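Long-range contacts in uncharacterized protein (Leptospirillum rubarum, PDB 3O2I), which is of unknown function and forms an assembly of two chains whose beta-sheets join across the subunit interface: residues B[28-33]-B[48-53]; B[43-48]-B[89-94]. All coordinates share one frame; numbering follows the deposited sequence.

Contact 1 of 2, residues B[28-33]-B[48-53]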
# COMPACT_ATOMS: atom_id res chain seq x y z
N HIS B 28 -8.06 4.87 4.98
CA HIS B 28 -6.64 4.92 5.24
C HIS B 28 -6.03 3.52 5.38
O HIS B 28 -6.68 2.59 5.85
CB HIS B 28 -6.37 5.77 6.48
CG HIS B 28 -6.75 7.20 6.29
ND1 HIS B 28 -5.85 8.16 5.88
CD2 HIS B 28 -7.94 7.83 6.43
CE1 HIS B 28 -6.47 9.32 5.79
NE2 HIS B 28 -7.74 9.15 6.12
N ILE B 29 -4.78 3.40 4.96
CA ILE B 29 -4.08 2.12 4.90
C ILE B 29 -3.05 1.97 6.02
O ILE B 29 -2.20 2.85 6.20
CB ILE B 29 -3.33 2.00 3.54
CG1 ILE B 29 -4.31 2.21 2.36
CG2 ILE B 29 -2.58 0.69 3.46
CD1 ILE B 29 -3.64 2.23 0.97
N TYR B 30 -3.12 0.85 6.74
CA TYR B 30 -2.16 0.54 7.81
C TYR B 30 -1.45 -0.77 7.51
O TYR B 30 -2.06 -1.83 7.50
CB TYR B 30 -2.86 0.54 9.19
CG TYR B 30 -3.38 1.92 9.48
CD1 TYR B 30 -2.60 2.84 10.17
CD2 TYR B 30 -4.61 2.32 8.99
CE1 TYR B 30 -3.05 4.12 10.38
CE2 TYR B 30 -5.07 3.60 9.21
CZ TYR B 30 -4.28 4.49 9.89
OH TYR B 30 -4.73 5.77 10.08
N GLU B 31 -0.15 -0.67 7.27
CA GLU B 31 0.65 -1.84 6.97
C GLU B 31 1.51 -2.33 8.15
O GLU B 31 2.13 -1.53 8.84
CB GLU B 31 1.54 -1.57 5.77
CG GLU B 31 2.34 -2.76 5.31
CD GLU B 31 3.33 -2.40 4.20
OE1 GLU B 31 3.54 -1.19 3.96
OE2 GLU B 31 3.88 -3.32 3.57
N LEU B 32 1.54 -3.65 8.33
CA LEU B 32 2.41 -4.30 9.31
C LEU B 32 3.39 -5.19 8.58
O LEU B 32 3.00 -6.01 7.74
CB LEU B 32 1.58 -5.15 10.28
CG LEU B 32 0.55 -4.43 11.16
CD1 LEU B 32 -0.42 -5.43 11.77
CD2 LEU B 32 1.22 -3.62 12.24
N VAL B 33 4.67 -5.02 8.88
CA VAL B 33 5.71 -5.75 8.17
C VAL B 33 6.52 -6.66 9.11
O VAL B 33 6.98 -6.23 10.17
CB VAL B 33 6.67 -4.77 7.47
CG1 VAL B 33 7.80 -5.53 6.79
CG2 VAL B 33 5.90 -3.88 6.45
N SER B 48 -11.64 3.29 7.88
CA SER B 48 -12.32 4.49 7.40
C SER B 48 -11.82 5.75 8.09
O SER B 48 -12.00 6.85 7.58
CB SER B 48 -13.85 4.36 7.52
OG SER B 48 -14.27 4.26 8.87
N GLU B 49 -11.18 5.60 9.25
CA GLU B 49 -10.66 6.77 9.96
C GLU B 49 -9.14 6.85 9.99
O GLU B 49 -8.45 5.85 9.80
CB GLU B 49 -11.22 6.86 11.38
CG GLU B 49 -12.70 7.24 11.42
CD GLU B 49 -13.04 8.06 12.66
OE1 GLU B 49 -13.26 7.46 13.74
OE2 GLU B 49 -13.08 9.30 12.55
N TYR B 50 -8.64 8.06 10.20
CA TYR B 50 -7.21 8.28 10.32
C TYR B 50 -6.77 8.05 11.76
O TYR B 50 -7.36 8.59 12.70
CB TYR B 50 -6.83 9.70 9.89
CG TYR B 50 -5.41 10.08 10.23
CD1 TYR B 50 -5.14 11.03 11.22
CD2 TYR B 50 -4.32 9.48 9.59
CE1 TYR B 50 -3.84 11.38 11.55
CE2 TYR B 50 -3.01 9.81 9.92
CZ TYR B 50 -2.77 10.76 10.90
OH TYR B 50 -1.47 11.09 11.22
N TRP B 51 -5.74 7.24 11.93
CA TRP B 51 -5.13 7.05 13.23
C TRP B 51 -3.76 7.68 13.15
O TRP B 51 -3.01 7.40 12.22
CB TRP B 51 -4.96 5.56 13.54
CG TRP B 51 -6.23 4.76 13.57
CD1 TRP B 51 -6.93 4.30 12.50
CD2 TRP B 51 -6.94 4.30 14.74
NE1 TRP B 51 -8.04 3.60 12.92
CE2 TRP B 51 -8.06 3.58 14.29
CE3 TRP B 51 -6.73 4.44 16.11
CZ2 TRP B 51 -8.98 3.01 15.17
CZ3 TRP B 51 -7.64 3.86 16.99
CH2 TRP B 51 -8.75 3.15 16.51
N THR B 52 -3.44 8.56 14.10
CA THR B 52 -2.09 9.13 14.20
C THR B 52 -1.07 7.99 14.35
O THR B 52 -1.44 6.86 14.66
CB THR B 52 -1.95 10.04 15.43
OG1 THR B 52 -1.73 9.23 16.58
CG2 THR B 52 -3.23 10.89 15.65
N GLU B 53 0.21 8.28 14.13
CA GLU B 53 1.23 7.24 14.26
C GLU B 53 1.29 6.71 15.70
O GLU B 53 1.38 5.50 15.94
CB GLU B 53 2.61 7.75 13.80
CG GLU B 53 3.64 6.64 13.48
CD GLU B 53 3.43 5.97 12.11
OE1 GLU B 53 2.44 6.31 11.42
OE2 GLU B 53 4.25 5.10 11.72
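The Tyr30 ring meets Trp51 in an offset edge-to-face pair: the indole turns its edge to the tyrosine face, with the planes at 89°. Trp51 CD1 lies 3.7 Å from Tyr30 CZ. At the edge of the Tyr30 ring, in its plane, lies the carbonyl oxygen of Trp51. These rings join a beta hairpin to the loop that leaves it. Strands 28-35 and 41-47 form the hairpin, and residues 48-53 run from its second strand past the start of the first on the way to helix 53-63. The His28 ring has Tyr50 CB over one face, a CH-pi contact 4.0 Å from the ring centroid. Its edge faces Ser48 O. The Tyr50 ring itself is oblique to the imidazole.

Residues 28-33 belong to strand 28-35, outermost in its own chain, and Thr52 is the N-cap of helix 53-63. Both Tyr30 and His28 point toward the loop. In Tyr30, CG stands anti to the carbonyl carbon (chi1 -63°), which carries the phenol across to the Trp51 backbone. Phe56 of helix 53-63 makes a further edge-to-face pair with Tyr30, and Trp51 stacks on Phe89.

The loop also reaches the second subunit. Trp51 O accepts a hydrogen bond from Gln96 of the second subunit, and Ile29 to Val33 pair in parallel with a strand of that chain.

The hydroxyl of Tyr30 takes a hydrogen bond from the backbone. Trp51 N donates to Tyr30 OH at 2.6 Å, and the N-H...O angle of 170° makes the bond nearly straight.

Contact 2 of 2, residues B[43-48]-B[89-94]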
# COMPACT_ATOMS: atom_id res chain seq x y z
N ILE B 43 1.23 -7.19 5.76
CA ILE B 43 -0.20 -7.17 6.02
C ILE B 43 -0.69 -5.76 5.80
O ILE B 43 -0.15 -4.81 6.39
CB ILE B 43 -0.53 -7.55 7.47
CG1 ILE B 43 0.21 -8.81 7.89
CG2 ILE B 43 -2.04 -7.71 7.64
CD1 ILE B 43 -0.56 -10.09 7.63
N TYR B 44 -1.70 -5.61 4.97
CA TYR B 44 -2.27 -4.31 4.68
C TYR B 44 -3.66 -4.25 5.27
O TYR B 44 -4.53 -5.02 4.86
CB TYR B 44 -2.34 -4.07 3.16
CG TYR B 44 -0.98 -4.04 2.50
CD1 TYR B 44 -0.22 -2.87 2.49
CD2 TYR B 44 -0.43 -5.18 1.93
CE1 TYR B 44 1.03 -2.84 1.91
CE2 TYR B 44 0.82 -5.15 1.33
CZ TYR B 44 1.55 -3.98 1.33
OH TYR B 44 2.80 -3.93 0.74
N LEU B 45 -3.87 -3.34 6.21
CA LEU B 45 -5.19 -3.15 6.82
C LEU B 45 -5.79 -1.81 6.40
O LEU B 45 -5.09 -0.83 6.20
CB LEU B 45 -5.08 -3.17 8.34
CG LEU B 45 -4.46 -4.41 8.99
CD1 LEU B 45 -4.55 -4.28 10.51
CD2 LEU B 45 -5.15 -5.67 8.52
N LEU B 46 -7.11 -1.78 6.29
CA LEU B 46 -7.83 -0.57 5.91
C LEU B 46 -8.68 -0.10 7.06
O LEU B 46 -9.25 -0.91 7.78
CB LEU B 46 -8.75 -0.87 4.73
CG LEU B 46 -8.20 -0.82 3.31
CD1 LEU B 46 -6.68 -0.77 3.33
CD2 LEU B 46 -8.75 -1.98 2.47
N HIS B 47 -8.80 1.21 7.21
CA HIS B 47 -9.76 1.78 8.15
C HIS B 47 -10.37 3.05 7.57
O HIS B 47 -9.71 3.80 6.86
CB HIS B 47 -9.10 2.09 9.50
CG HIS B 47 -10.06 2.14 10.64
ND1 HIS B 47 -10.96 3.17 10.81
CD2 HIS B 47 -10.27 1.29 11.67
CE1 HIS B 47 -11.69 2.95 11.89
NE2 HIS B 47 -11.29 1.81 12.42
N SER B 48 -11.64 3.29 7.88
CA SER B 48 -12.32 4.49 7.40
C SER B 48 -11.82 5.75 8.09
O SER B 48 -12.00 6.85 7.58
CB SER B 48 -13.85 4.36 7.52
OG SER B 48 -14.27 4.26 8.87
N PHE B 89 -10.74 -2.62 11.56
CA PHE B 89 -9.85 -2.68 10.40
C PHE B 89 -10.28 -3.85 9.52
O PHE B 89 -10.73 -4.89 10.01
CB PHE B 89 -8.40 -2.91 10.84
CG PHE B 89 -7.77 -1.73 11.55
CD1 PHE B 89 -6.98 -0.84 10.85
CD2 PHE B 89 -7.95 -1.55 12.92
CE1 PHE B 89 -6.39 0.24 11.50
CE2 PHE B 89 -7.36 -0.47 13.57
CZ PHE B 89 -6.59 0.43 12.87
N VAL B 90 -10.17 -3.67 8.21
CA VAL B 90 -10.45 -4.76 7.28
C VAL B 90 -9.15 -5.06 6.55
O VAL B 90 -8.45 -4.15 6.13
CB VAL B 90 -11.60 -4.41 6.29
CG1 VAL B 90 -12.83 -4.00 7.06
CG2 VAL B 90 -11.20 -3.31 5.35
N GLU B 91 -8.81 -6.34 6.44
CA GLU B 91 -7.56 -6.72 5.80
C GLU B 91 -7.71 -6.70 4.30
O GLU B 91 -8.67 -7.25 3.76
CB GLU B 91 -7.09 -8.10 6.25
CG GLU B 91 -5.74 -8.51 5.66
CD GLU B 91 -5.26 -9.86 6.16
OE1 GLU B 91 -6.07 -10.59 6.77
OE2 GLU B 91 -4.08 -10.19 5.93
N ALA B 92 -6.77 -6.05 3.62
CA ALA B 92 -6.74 -6.01 2.16
C ALA B 92 -6.02 -7.26 1.67
O ALA B 92 -5.26 -7.88 2.42
CB ALA B 92 -6.04 -4.77 1.67
N GLY B 93 -6.26 -7.62 0.41
CA GLY B 93 -5.64 -8.79 -0.18
C GLY B 93 -4.18 -8.60 -0.56
O GLY B 93 -3.46 -9.58 -0.78
N GLY B 94 -3.74 -7.35 -0.65
CA GLY B 94 -2.37 -7.07 -1.04
C GLY B 94 -2.25 -5.75 -1.78
O GLY B 94 -3.23 -5.02 -1.93
O HOH W 1 -2.65 -7.70 3.65
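Residues 43-48 and 89-94 run antiparallel, with Leu46 and Val90 as a hydrogen-bonded pair and Leu45 and Glu91 as a non-hydrogen-bonded pair. Leu46 N donates to Val90 O at 2.7 Å, and Val90 N returns a bond to Leu46 O at 2.9 Å. Ala92 N donates to Tyr44 O at 2.8 Å. Beyond this bond, a water accepts from Tyr44 N and donates to Ala92 O.

Leu46 and Val90 share one sheet face, where Leu46 CB meets Val90 CG2 at 3.5 Å. Leu46 CD2 also touches Ala92 CB. On the other face Leu45 CD2 lies against Glu91 CB, while Leu45 CB meets Phe89 CD1 at 3.9 Å.

His47 directs its ring edge at the Phe89 face, with the planes at 68°. Its CD2 sits over the ring centre, 3.7 Å above the plane. CG of His47 is anti to the backbone N (chi1 -157°), which brings the CD2 edge of the imidazole over the phenyl. Its ND1 accepts from Glu49 N, and its NE2 is hydrogen-bonded to His87 O, so both nitrogens fix the ring's rotation. An alanine at Phe89 would probably leave a gap beside Leu45 CB and the His47 edge without the face it packs on.

Leu45 and Phe89 also touch Leu83. This is the packing of an antiparallel sheet with helix 72-87 against the face that carries Ile43 and Leu45, strand 90-91 pairing beside strand 41-47.

From the N terminus, strand 28-35 turns back into strand 41-47, and contact 1 closes this excursion as residues 48-53 return to the first strand. The chain then runs through helices 53-63 and 72-87. Contact 2 closes that longer loop by bringing residues 89-94 beside strand 41-47. The two contacts cross, because residues 43-48 begin inside the loop closed by contact 1 while their partner, residues 89-94, lies beyond it, and they share Ser48. Strand 41-47 lies between strands 28-35 and 90-91, and Tyr30 N to Leu45 O is a probable hydrogen bond of 2.6 Å. Together the contacts tie both ends of the helical excursion to one sheet, and each also touches the second subunit.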